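Local coordinates for protein M32 carboxypeptidase (PDB 1KA2) that releases amino acids one after another from the C-terminus of peptides as a broad-specificity, cobalt-dependent metallocarboxypeptidase that works as a homodimer, at residues F223-G228 with H269-A274; P239-F244 with V249-R254; A274-Q279 with L295-S300; E299-F304 with A458-K463. All coordinates share one frame; numbering follows the deposited sequence.

Contact 1 of 4, residues F223-G228 with H269-A274; sequences FGFPLG and HEFGHA. With MG (magnesium ion), chain B.
The F271 ring meets F223 over one face and F225 at its edge, and the three form an aromatic cluster on the side of the metal-binding helix turned away from the metal. F223 CD2 lies 3.5 Å from F271 CD2; the centroids are 4.7 Å apart and the planes 40° apart, an oblique pairing. F223 CB adds a CH-pi contact over the F271 ring, 4.0 Å from its centroid. F225 instead meets the rim, its CD1 in the plane of the F271 ring and 3.6 Å from F271 CD1. CG of F271 stands opposite the backbone N (chi1 165°), which throws the ring out toward the loop.

Beyond the rings, the A274 methyl CB rests 3.9 Å from F225 CE1. An alanine in place of F271 would probably leave a gap between F223 and F225 and give both rings more room to turn.

Metal ligation occupies the other side of the same turn, within the HEXXH motif. H269 NE2 binds magnesium at 2.3 Å and H273 NE2 at 2.1 Å; E299 and three waters complete the site. E270 OE2 accepts a 2.6 Å hydrogen bond from a metal-bound water, consistent with its predicted proton donor/acceptor role, and E270 OE1 is hydrogen-bonded to T241 OG1.

G224, with positive phi, is the C-prime residue of the Schellman motif ending helix 209-223. W305 of helix 295-309 meets both F223 and F271 edge-to-face, and F225 and A274 also touch I251 of strand 248-253.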
# COMPACT_ATOMS: atom_id res chain seq x y z
N PHE A 223 -5.24 7.50 -24.49
CA PHE A 223 -6.39 8.03 -23.74
C PHE A 223 -5.95 9.20 -22.85
O PHE A 223 -6.79 9.93 -22.31
CB PHE A 223 -7.00 6.96 -22.83
CG PHE A 223 -7.82 5.92 -23.55
CD1 PHE A 223 -8.18 6.08 -24.89
CD2 PHE A 223 -8.28 4.79 -22.87
CE1 PHE A 223 -8.98 5.13 -25.53
CE2 PHE A 223 -9.08 3.83 -23.50
CZ PHE A 223 -9.43 4.00 -24.83
N GLY A 224 -4.64 9.36 -22.68
CA GLY A 224 -4.16 10.43 -21.82
C GLY A 224 -4.17 10.03 -20.35
O GLY A 224 -4.18 10.89 -19.46
N PHE A 225 -4.18 8.72 -20.09
CA PHE A 225 -4.16 8.20 -18.73
C PHE A 225 -2.84 8.71 -18.14
O PHE A 225 -1.76 8.39 -18.65
CB PHE A 225 -4.20 6.66 -18.77
CG PHE A 225 -4.50 6.01 -17.45
CD1 PHE A 225 -5.58 6.43 -16.69
CD2 PHE A 225 -3.72 4.96 -16.99
CE1 PHE A 225 -5.90 5.80 -15.48
CE2 PHE A 225 -4.02 4.33 -15.78
CZ PHE A 225 -5.12 4.75 -15.03
N PRO A 226 -2.91 9.52 -17.08
CA PRO A 226 -1.73 10.12 -16.42
C PRO A 226 -0.84 9.20 -15.57
O PRO A 226 -0.75 9.37 -14.35
CB PRO A 226 -2.35 11.26 -15.61
CG PRO A 226 -3.63 10.64 -15.14
CD PRO A 226 -4.15 9.92 -16.38
N LEU A 227 -0.16 8.27 -16.23
CA LEU A 227 0.74 7.32 -15.57
C LEU A 227 1.92 7.97 -14.86
O LEU A 227 2.53 8.91 -15.36
CB LEU A 227 1.30 6.32 -16.59
CG LEU A 227 0.41 5.27 -17.25
CD1 LEU A 227 -0.43 4.57 -16.18
CD2 LEU A 227 -0.47 5.93 -18.27
N GLY A 228 2.25 7.43 -13.68
CA GLY A 228 3.37 7.94 -12.91
C GLY A 228 3.16 9.31 -12.29
O GLY A 228 3.94 9.75 -11.45
N HIS A 269 -12.27 -0.69 -19.87
CA HIS A 269 -13.40 -0.68 -18.92
C HIS A 269 -12.94 0.02 -17.65
O HIS A 269 -13.53 1.02 -17.23
CB HIS A 269 -13.82 -2.12 -18.58
CG HIS A 269 -14.97 -2.21 -17.62
ND1 HIS A 269 -16.29 -2.15 -18.02
CD2 HIS A 269 -14.99 -2.39 -16.27
CE1 HIS A 269 -17.07 -2.29 -16.97
NE2 HIS A 269 -16.31 -2.43 -15.89
N GLU A 270 -11.88 -0.49 -17.03
CA GLU A 270 -11.38 0.13 -15.80
C GLU A 270 -10.96 1.58 -16.03
O GLU A 270 -11.13 2.41 -15.15
CB GLU A 270 -10.22 -0.68 -15.22
CG GLU A 270 -10.59 -2.12 -14.77
CD GLU A 270 -11.90 -2.21 -13.98
OE1 GLU A 270 -12.12 -1.41 -13.05
OE2 GLU A 270 -12.71 -3.11 -14.30
N PHE A 271 -10.40 1.89 -17.20
CA PHE A 271 -10.01 3.28 -17.46
C PHE A 271 -11.24 4.18 -17.29
O PHE A 271 -11.14 5.30 -16.76
CB PHE A 271 -9.47 3.43 -18.89
CG PHE A 271 -9.38 4.86 -19.34
CD1 PHE A 271 -8.32 5.67 -18.93
CD2 PHE A 271 -10.38 5.42 -20.13
CE1 PHE A 271 -8.27 7.02 -19.29
CE2 PHE A 271 -10.35 6.77 -20.49
CZ PHE A 271 -9.29 7.57 -20.07
N GLY A 272 -12.39 3.69 -17.76
CA GLY A 272 -13.62 4.47 -17.66
C GLY A 272 -13.98 4.81 -16.23
O GLY A 272 -14.48 5.90 -15.95
N HIS A 273 -13.74 3.86 -15.33
CA HIS A 273 -14.00 4.07 -13.92
C HIS A 273 -13.04 5.12 -13.39
O HIS A 273 -13.44 6.04 -12.68
CB HIS A 273 -13.77 2.78 -13.12
CG HIS A 273 -14.86 1.76 -13.25
ND1 HIS A 273 -16.15 2.01 -12.85
CD2 HIS A 273 -14.83 0.48 -13.68
CE1 HIS A 273 -16.88 0.92 -13.02
NE2 HIS A 273 -16.10 -0.02 -13.52
N ALA A 274 -11.77 4.95 -13.75
CA ALA A 274 -10.70 5.83 -13.29
C ALA A 274 -10.83 7.29 -13.71
O ALA A 274 -10.73 8.20 -12.87
CB ALA A 274 -9.35 5.27 -13.75
MG MG B . -16.70 -2.00 -13.64
O HOH W 1 -14.88 -2.98 -12.91
O HOH W 2 -17.35 -2.33 -11.60
O HOH W 3 -17.69 -3.99 -13.87

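Contact 2 of 4, residues P239-F244 with V249-R254; sequences PFTTEF and VRITTR
T252 lays its CG2 over one face of the F240 ring, 4.0 Å from F240 CZ. The ring gets there because F240 CG lies between the backbone N and the carbonyl carbon (chi1 67°), folding it back toward the partner strand. T252 OG1 is hydrogen-bonded to S236 and takes only a weak bond from F240 N.

On the face carrying T241, I251, E243 and V249, T241 and I251 run side by side, with T241 OG1 3.4 Å from I251 CG2. That hydroxyl is hydrogen-bonded to E270, the predicted proton donor/acceptor, which puts this face against the active-site helix. T242 and R250 occupy the other face; F244, at the corner, lies across the R250 guanidinium in a doubtfully modelled approach. R250 makes salt bridges with D248 and with D33 of the second subunit, and a cation-pi contact with W32.

The strands are antiparallel, N-to-C directions 165° apart. T242 N to R250 O (2.7 Å), R250 N to T242 O (2.9 Å) and T252 N to F240 O (3.1 Å) join them, linking the predicted HPF (P239, F240) and DXRXT (V249-T252) motifs.

Strand 248-253 lies between 241-243 and parallel 231-235; helix 261-278 packs against the T241 face, W32 of helix 8-36 against T242 and F244.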
# COMPACT_ATOMS: atom_id res chain seq x y z
N PRO A 239 -9.51 -7.52 -12.64
CA PRO A 239 -9.40 -6.08 -12.91
C PRO A 239 -10.31 -5.25 -12.03
O PRO A 239 -11.47 -5.59 -11.84
CB PRO A 239 -9.79 -5.97 -14.38
CG PRO A 239 -9.40 -7.30 -14.95
CD PRO A 239 -9.84 -8.26 -13.87
N PHE A 240 -9.77 -4.16 -11.50
CA PHE A 240 -10.55 -3.25 -10.68
C PHE A 240 -9.93 -1.86 -10.72
O PHE A 240 -8.86 -1.66 -11.28
CB PHE A 240 -10.66 -3.75 -9.23
CG PHE A 240 -9.35 -3.75 -8.48
CD1 PHE A 240 -8.90 -2.61 -7.82
CD2 PHE A 240 -8.56 -4.89 -8.44
CE1 PHE A 240 -7.68 -2.61 -7.13
CE2 PHE A 240 -7.34 -4.90 -7.76
CZ PHE A 240 -6.91 -3.76 -7.10
N THR A 241 -10.63 -0.90 -10.13
CA THR A 241 -10.18 0.48 -10.07
C THR A 241 -10.27 0.94 -8.63
O THR A 241 -11.24 0.64 -7.94
CB THR A 241 -11.07 1.40 -10.95
OG1 THR A 241 -10.88 1.08 -12.33
CG2 THR A 241 -10.74 2.87 -10.70
N THR A 242 -9.25 1.66 -8.16
CA THR A 242 -9.27 2.20 -6.80
C THR A 242 -8.90 3.65 -6.83
O THR A 242 -8.14 4.10 -7.68
CB THR A 242 -8.22 1.60 -5.86
OG1 THR A 242 -7.44 0.62 -6.55
CG2 THR A 242 -8.89 1.06 -4.62
N GLU A 243 -9.41 4.39 -5.86
CA GLU A 243 -9.12 5.79 -5.74
C GLU A 243 -8.48 6.00 -4.38
O GLU A 243 -9.14 5.84 -3.36
CB GLU A 243 -10.39 6.62 -5.81
CG GLU A 243 -11.38 6.15 -6.84
CD GLU A 243 -12.35 5.10 -6.31
OE1 GLU A 243 -12.85 5.28 -5.18
OE2 GLU A 243 -12.62 4.11 -7.03
N PHE A 244 -7.19 6.31 -4.36
CA PHE A 244 -6.51 6.60 -3.10
C PHE A 244 -6.79 8.10 -2.89
O PHE A 244 -6.80 8.61 -1.77
CB PHE A 244 -5.00 6.36 -3.22
CG PHE A 244 -4.61 4.90 -3.32
CD1 PHE A 244 -3.27 4.54 -3.40
CD2 PHE A 244 -5.57 3.89 -3.36
CE1 PHE A 244 -2.88 3.20 -3.52
CE2 PHE A 244 -5.19 2.53 -3.48
CZ PHE A 244 -3.84 2.20 -3.56
N VAL A 249 -5.17 7.54 -8.69
CA VAL A 249 -6.18 6.55 -9.03
C VAL A 249 -5.50 5.41 -9.77
O VAL A 249 -4.73 5.63 -10.71
CB VAL A 249 -7.29 7.17 -9.92
CG1 VAL A 249 -8.38 6.13 -10.21
CG2 VAL A 249 -7.88 8.38 -9.21
N ARG A 250 -5.79 4.18 -9.35
CA ARG A 250 -5.14 3.02 -9.93
C ARG A 250 -6.07 1.94 -10.47
O ARG A 250 -7.13 1.67 -9.91
CB ARG A 250 -4.21 2.43 -8.88
CG ARG A 250 -3.34 3.49 -8.22
CD ARG A 250 -2.30 2.91 -7.27
NE ARG A 250 -1.64 3.98 -6.52
CZ ARG A 250 -0.73 3.78 -5.57
NH1 ARG A 250 -0.35 2.54 -5.24
NH2 ARG A 250 -0.18 4.82 -4.96
N ILE A 251 -5.66 1.34 -11.58
CA ILE A 251 -6.43 0.27 -12.21
C ILE A 251 -5.51 -0.92 -12.45
O ILE A 251 -4.29 -0.79 -12.51
CB ILE A 251 -7.04 0.69 -13.59
CG1 ILE A 251 -5.94 0.80 -14.64
CG2 ILE A 251 -7.78 2.02 -13.47
CD1 ILE A 251 -6.46 1.09 -16.04
N THR A 252 -6.11 -2.10 -12.59
CA THR A 252 -5.34 -3.30 -12.87
C THR A 252 -6.06 -4.05 -13.98
O THR A 252 -7.22 -3.78 -14.29
CB THR A 252 -5.24 -4.23 -11.65
OG1 THR A 252 -6.53 -4.78 -11.35
CG2 THR A 252 -4.74 -3.47 -10.44
N THR A 253 -5.36 -4.99 -14.59
CA THR A 253 -5.96 -5.82 -15.62
C THR A 253 -5.31 -7.15 -15.38
O THR A 253 -4.61 -7.34 -14.38
CB THR A 253 -5.61 -5.34 -17.04
OG1 THR A 253 -6.33 -6.14 -17.99
CG2 THR A 253 -4.11 -5.49 -17.31
N ARG A 254 -5.53 -8.09 -16.28
CA ARG A 254 -4.89 -9.37 -16.14
C ARG A 254 -4.59 -9.84 -17.54
O ARG A 254 -5.23 -9.40 -18.49
CB ARG A 254 -5.78 -10.39 -15.42
CG ARG A 254 -7.02 -10.79 -16.17
CD ARG A 254 -7.69 -11.94 -15.45
NE ARG A 254 -9.06 -12.11 -15.91
CZ ARG A 254 -10.10 -12.26 -15.10
NH1 ARG A 254 -9.92 -12.25 -13.78
NH2 ARG A 254 -11.32 -12.41 -15.60

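Contact 3 of 4, residues A274-Q279 with L295-S300; sequences ALYELQ and LGIHES. With MG (magnesium ion), chain B.
Y276 and H298 mark the closest backbone approach, with CA atoms 7.6 Å apart, where helices 274-278 and 295-300 meet at 111° between their N-to-C directions. The short axes stay 10.2 Å apart, so side chains bridge the gap.

Across the contact H298 meets two side chains. Its NE2 donates to E277 OE2 over 2.9 Å, nearly straight at 167°; the acceptor lies in the imidazole plane and uses its anti lone pair, with carboxylate and ring almost coplanar (10°). E277 reaches it by bending at chi2 (-64°), and the same OE2 also accepts from G292 N. Over the imidazole face comes Y276, whose CD2 is 3.7 Å from H298 CE1, the two rings meeting obliquely. Further out on the tyrosine, the hydroxyl OH lies 3.5 Å from I297 CG2 and is hydrogen-bonded to V293 N.

The other nitrogen of H298, ND1, is hydrogen-bonded to H273 ND1, so E277 and Y276 probably help set the tilt of H298, a second-shell histidine likely to steady H273. The next residue, E299, supplies the metal bond itself, OE2 to magnesium at 2.1 Å. This is the arrangement of an HEXXH metallopeptidase whose third protein ligand is a glutamate on a following helix, here within the HES/GQ motif.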
# COMPACT_ATOMS: atom_id res chain seq x y z
N ALA A 274 -11.77 4.95 -13.75
CA ALA A 274 -10.70 5.83 -13.29
C ALA A 274 -10.83 7.29 -13.71
O ALA A 274 -10.73 8.20 -12.87
CB ALA A 274 -9.35 5.27 -13.75
N LEU A 275 -11.06 7.53 -15.00
CA LEU A 275 -11.20 8.90 -15.53
C LEU A 275 -12.20 9.64 -14.67
O LEU A 275 -12.00 10.80 -14.29
CB LEU A 275 -11.68 8.88 -16.99
CG LEU A 275 -11.88 10.26 -17.64
CD1 LEU A 275 -10.53 10.93 -17.84
CD2 LEU A 275 -12.58 10.12 -18.97
N TYR A 276 -13.28 8.94 -14.35
CA TYR A 276 -14.35 9.48 -13.52
C TYR A 276 -13.80 10.00 -12.18
O TYR A 276 -14.05 11.14 -11.78
CB TYR A 276 -15.37 8.36 -13.29
CG TYR A 276 -16.63 8.75 -12.57
CD1 TYR A 276 -16.83 10.03 -12.05
CD2 TYR A 276 -17.66 7.82 -12.43
CE1 TYR A 276 -18.04 10.37 -11.42
CE2 TYR A 276 -18.86 8.14 -11.81
CZ TYR A 276 -19.05 9.41 -11.31
OH TYR A 276 -20.27 9.68 -10.69
N GLU A 277 -13.05 9.16 -11.49
CA GLU A 277 -12.48 9.56 -10.21
C GLU A 277 -11.38 10.60 -10.41
O GLU A 277 -11.18 11.49 -9.59
CB GLU A 277 -11.94 8.33 -9.48
CG GLU A 277 -13.02 7.38 -9.03
CD GLU A 277 -13.95 7.99 -7.99
OE1 GLU A 277 -13.48 8.86 -7.22
OE2 GLU A 277 -15.13 7.59 -7.93
N LEU A 278 -10.68 10.45 -11.52
CA LEU A 278 -9.59 11.34 -11.89
C LEU A 278 -10.13 12.74 -12.20
O LEU A 278 -9.50 13.74 -11.84
CB LEU A 278 -8.89 10.78 -13.13
CG LEU A 278 -7.37 10.56 -13.09
CD1 LEU A 278 -6.95 10.09 -11.73
CD2 LEU A 278 -6.97 9.54 -14.16
N GLN A 279 -11.28 12.82 -12.85
CA GLN A 279 -11.86 14.11 -13.21
C GLN A 279 -12.82 14.65 -12.17
O GLN A 279 -13.85 15.22 -12.50
CB GLN A 279 -12.53 14.02 -14.58
CG GLN A 279 -11.55 13.57 -15.66
CD GLN A 279 -12.00 13.92 -17.07
OE1 GLN A 279 -11.24 14.50 -17.84
NE2 GLN A 279 -13.23 13.55 -17.42
N LEU A 295 -22.77 2.89 -7.93
CA LEU A 295 -22.36 1.78 -8.79
C LEU A 295 -22.89 1.93 -10.20
O LEU A 295 -22.21 1.60 -11.17
CB LEU A 295 -22.86 0.44 -8.25
CG LEU A 295 -22.31 -0.09 -6.94
CD1 LEU A 295 -22.92 -1.48 -6.63
CD2 LEU A 295 -20.78 -0.15 -7.07
N GLY A 296 -24.14 2.39 -10.32
CA GLY A 296 -24.73 2.53 -11.64
C GLY A 296 -24.12 3.62 -12.51
O GLY A 296 -23.87 3.42 -13.69
N ILE A 297 -23.88 4.78 -11.93
CA ILE A 297 -23.27 5.86 -12.70
C ILE A 297 -21.83 5.44 -13.03
O ILE A 297 -21.33 5.73 -14.12
CB ILE A 297 -23.26 7.21 -11.92
CG1 ILE A 297 -24.69 7.57 -11.52
CG2 ILE A 297 -22.66 8.32 -12.80
CD1 ILE A 297 -25.64 7.72 -12.69
N HIS A 298 -21.17 4.75 -12.10
CA HIS A 298 -19.79 4.33 -12.36
C HIS A 298 -19.75 3.36 -13.53
O HIS A 298 -18.90 3.48 -14.40
CB HIS A 298 -19.16 3.68 -11.12
CG HIS A 298 -17.94 4.40 -10.63
ND1 HIS A 298 -16.75 4.39 -11.32
CD2 HIS A 298 -17.73 5.16 -9.54
CE1 HIS A 298 -15.86 5.12 -10.67
NE2 HIS A 298 -16.43 5.60 -9.58
N GLU A 299 -20.68 2.42 -13.58
CA GLU A 299 -20.71 1.47 -14.69
C GLU A 299 -21.15 2.13 -16.00
O GLU A 299 -20.99 1.55 -17.07
CB GLU A 299 -21.60 0.28 -14.33
CG GLU A 299 -20.88 -0.72 -13.42
CD GLU A 299 -19.85 -1.55 -14.16
OE1 GLU A 299 -20.19 -2.52 -14.85
OE2 GLU A 299 -18.66 -1.25 -14.10
N SER A 300 -21.72 3.33 -15.93
CA SER A 300 -22.10 3.99 -17.17
C SER A 300 -20.81 4.52 -17.81
O SER A 300 -20.72 4.67 -19.03
CB SER A 300 -23.08 5.15 -16.92
OG SER A 300 -22.45 6.25 -16.28
MG MG B . -16.70 -2.00 -13.64
O HOH W 1 -14.88 -2.98 -12.91
O HOH W 2 -17.35 -2.33 -11.60
O HOH W 3 -17.69 -3.99 -13.87

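Contact 4 of 4, residues E299-F304 with A458-K463; sequences ESQSRF and AWLREK. With MG (magnesium ion), chain B.
Q301 turns a buried amide oxygen onto a leucine: its OE1 lies 3.4 Å from L460 CG and 3.7 Å from L460 CD1, a polar atom against an aliphatic branch point. The oxygen is nonetheless satisfied, because H465, later on the same helix as L460, hydrogen-bonds to it. The amide nitrogen is held too, NE2 donating to S300 OG over 3.2 Å with the hydroxyl close to the amide plane, which is consistent with a single amide orientation. A bend at chi2 (-55°) carries the amide to this position.

L460 comes from the opposite direction and divides its branches, CD1 toward Q301 and CD2 toward F304, whose CE2 is 4.0 Å away. Were a leucine to replace Q301, H465 and S300 OG would probably each lose a hydrogen-bonding mate.

Q301 closes the HES/GQ motif, whose glutamate points to the metal from another side of helix 295-309. There S302 OG donates to E299 OE2 at 2.8 Å, arriving from above the carboxylate plane, which probably helps steady the metal-binding oxygen. R303 NE lies a long 3.8 Å from E299 OE1, an attraction of charges without a directed N-H; its NH1 pairs with E306. Q301 also packs on L433 of helix 421-440, and F304 on I456 of helix 454-465.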
# COMPACT_ATOMS: atom_id res chain seq x y z
N GLU A 299 -20.68 2.42 -13.58
CA GLU A 299 -20.71 1.47 -14.69
C GLU A 299 -21.15 2.13 -16.00
O GLU A 299 -20.99 1.55 -17.07
CB GLU A 299 -21.60 0.28 -14.33
CG GLU A 299 -20.88 -0.72 -13.42
CD GLU A 299 -19.85 -1.55 -14.16
OE1 GLU A 299 -20.19 -2.52 -14.85
OE2 GLU A 299 -18.66 -1.25 -14.10
N SER A 300 -21.72 3.33 -15.93
CA SER A 300 -22.10 3.99 -17.17
C SER A 300 -20.81 4.52 -17.81
O SER A 300 -20.72 4.67 -19.03
CB SER A 300 -23.08 5.15 -16.92
OG SER A 300 -22.45 6.25 -16.28
N GLN A 301 -19.81 4.80 -16.98
CA GLN A 301 -18.54 5.32 -17.47
C GLN A 301 -17.66 4.20 -17.99
O GLN A 301 -17.09 4.31 -19.08
CB GLN A 301 -17.83 6.09 -16.35
CG GLN A 301 -18.63 7.28 -15.89
CD GLN A 301 -18.99 8.20 -17.05
OE1 GLN A 301 -18.12 8.85 -17.63
NE2 GLN A 301 -20.27 8.24 -17.40
N SER A 302 -17.55 3.12 -17.22
CA SER A 302 -16.73 2.00 -17.64
C SER A 302 -17.28 1.39 -18.93
O SER A 302 -16.51 1.05 -19.83
CB SER A 302 -16.69 0.92 -16.54
OG SER A 302 -17.98 0.40 -16.28
N ARG A 303 -18.60 1.25 -19.02
CA ARG A 303 -19.21 0.67 -20.22
C ARG A 303 -19.17 1.65 -21.38
O ARG A 303 -19.14 1.24 -22.54
CB ARG A 303 -20.66 0.26 -19.95
CG ARG A 303 -20.81 -0.86 -18.92
CD ARG A 303 -20.13 -2.16 -19.37
NE ARG A 303 -20.60 -3.29 -18.58
CZ ARG A 303 -20.13 -4.53 -18.67
NH1 ARG A 303 -19.16 -4.82 -19.52
NH2 ARG A 303 -20.64 -5.48 -17.90
N PHE A 304 -19.16 2.94 -21.08
CA PHE A 304 -19.08 3.93 -22.13
C PHE A 304 -17.77 3.71 -22.88
O PHE A 304 -17.76 3.56 -24.10
CB PHE A 304 -19.10 5.36 -21.57
CG PHE A 304 -19.15 6.43 -22.64
CD1 PHE A 304 -20.36 6.80 -23.22
CD2 PHE A 304 -17.98 7.02 -23.10
CE1 PHE A 304 -20.40 7.75 -24.24
CE2 PHE A 304 -18.01 7.98 -24.13
CZ PHE A 304 -19.22 8.34 -24.70
N ALA A 458 -13.63 15.82 -21.63
CA ALA A 458 -14.14 17.06 -21.05
C ALA A 458 -15.68 17.08 -21.00
O ALA A 458 -16.27 17.63 -20.07
CB ALA A 458 -13.62 18.25 -21.84
N TRP A 459 -16.32 16.48 -22.00
CA TRP A 459 -17.78 16.44 -22.04
C TRP A 459 -18.26 15.62 -20.85
O TRP A 459 -19.20 16.01 -20.16
CB TRP A 459 -18.27 15.80 -23.34
CG TRP A 459 -19.75 15.88 -23.55
CD1 TRP A 459 -20.42 16.83 -24.27
CD2 TRP A 459 -20.74 14.97 -23.05
NE1 TRP A 459 -21.77 16.56 -24.26
CE2 TRP A 459 -21.99 15.43 -23.52
CE3 TRP A 459 -20.69 13.82 -22.26
CZ2 TRP A 459 -23.19 14.77 -23.23
CZ3 TRP A 459 -21.88 13.16 -21.97
CH2 TRP A 459 -23.11 13.64 -22.45
N LEU A 460 -17.60 14.49 -20.62
CA LEU A 460 -17.95 13.62 -19.50
C LEU A 460 -17.73 14.35 -18.17
O LEU A 460 -18.53 14.22 -17.25
CB LEU A 460 -17.11 12.33 -19.53
CG LEU A 460 -17.63 11.02 -20.16
CD1 LEU A 460 -19.13 11.09 -20.43
CD2 LEU A 460 -16.89 10.73 -21.41
N ARG A 461 -16.66 15.13 -18.08
CA ARG A 461 -16.37 15.87 -16.85
C ARG A 461 -17.49 16.83 -16.47
O ARG A 461 -18.03 16.76 -15.37
CB ARG A 461 -15.06 16.65 -17.00
CG ARG A 461 -14.65 17.44 -15.77
CD ARG A 461 -13.17 17.74 -15.81
NE ARG A 461 -12.60 17.81 -14.46
CZ ARG A 461 -11.30 17.65 -14.19
NH1 ARG A 461 -10.43 17.43 -15.17
NH2 ARG A 461 -10.87 17.70 -12.93
N GLU A 462 -17.82 17.72 -17.40
CA GLU A 462 -18.87 18.71 -17.17
C GLU A 462 -20.23 18.10 -16.91
O GLU A 462 -20.97 18.59 -16.05
CB GLU A 462 -18.98 19.64 -18.38
CG GLU A 462 -18.25 20.95 -18.23
CD GLU A 462 -18.74 21.76 -17.04
OE1 GLU A 462 -19.96 22.03 -16.96
OE2 GLU A 462 -17.90 22.12 -16.19
N LYS A 463 -20.57 17.05 -17.64
CA LYS A 463 -21.88 16.44 -17.47
C LYS A 463 -22.00 15.52 -16.26
O LYS A 463 -22.98 15.59 -15.52
CB LYS A 463 -22.27 15.67 -18.74
CG LYS A 463 -22.48 16.53 -19.98
CD LYS A 463 -23.57 17.57 -19.74
CE LYS A 463 -24.06 18.20 -21.04
NZ LYS A 463 -23.03 19.05 -21.71
MG MG B . -16.70 -2.00 -13.64
O HOH W 1 -14.88 -2.98 -12.91
O HOH W 2 -17.35 -2.33 -11.60
O HOH W 3 -17.69 -3.99 -13.87

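How the contacts relate
Along the chain, contact 2 falls between the two segments of contact 1; contact 3 then opens at A274, shared with contact 1, and contact 4 starts on E299 and S300, shared with contact 3. Helix 261-278 serves contacts 1 and 3, helix 295-309 contacts 3 and 4. Centres of contacts 3 and 4 are about 7 Å apart, those of 1 and 2 about 9 Å, whereas 2 and 4 stand about 17 Å apart without touching. Magnesium, at the site of the catalytic cobalt, is bound by two histidines of contact 1, the glutamate common to contacts 3 and 4, and three waters. The hairpin thus borders the active-site helix, and helix 454-465 backs the glutamate helix.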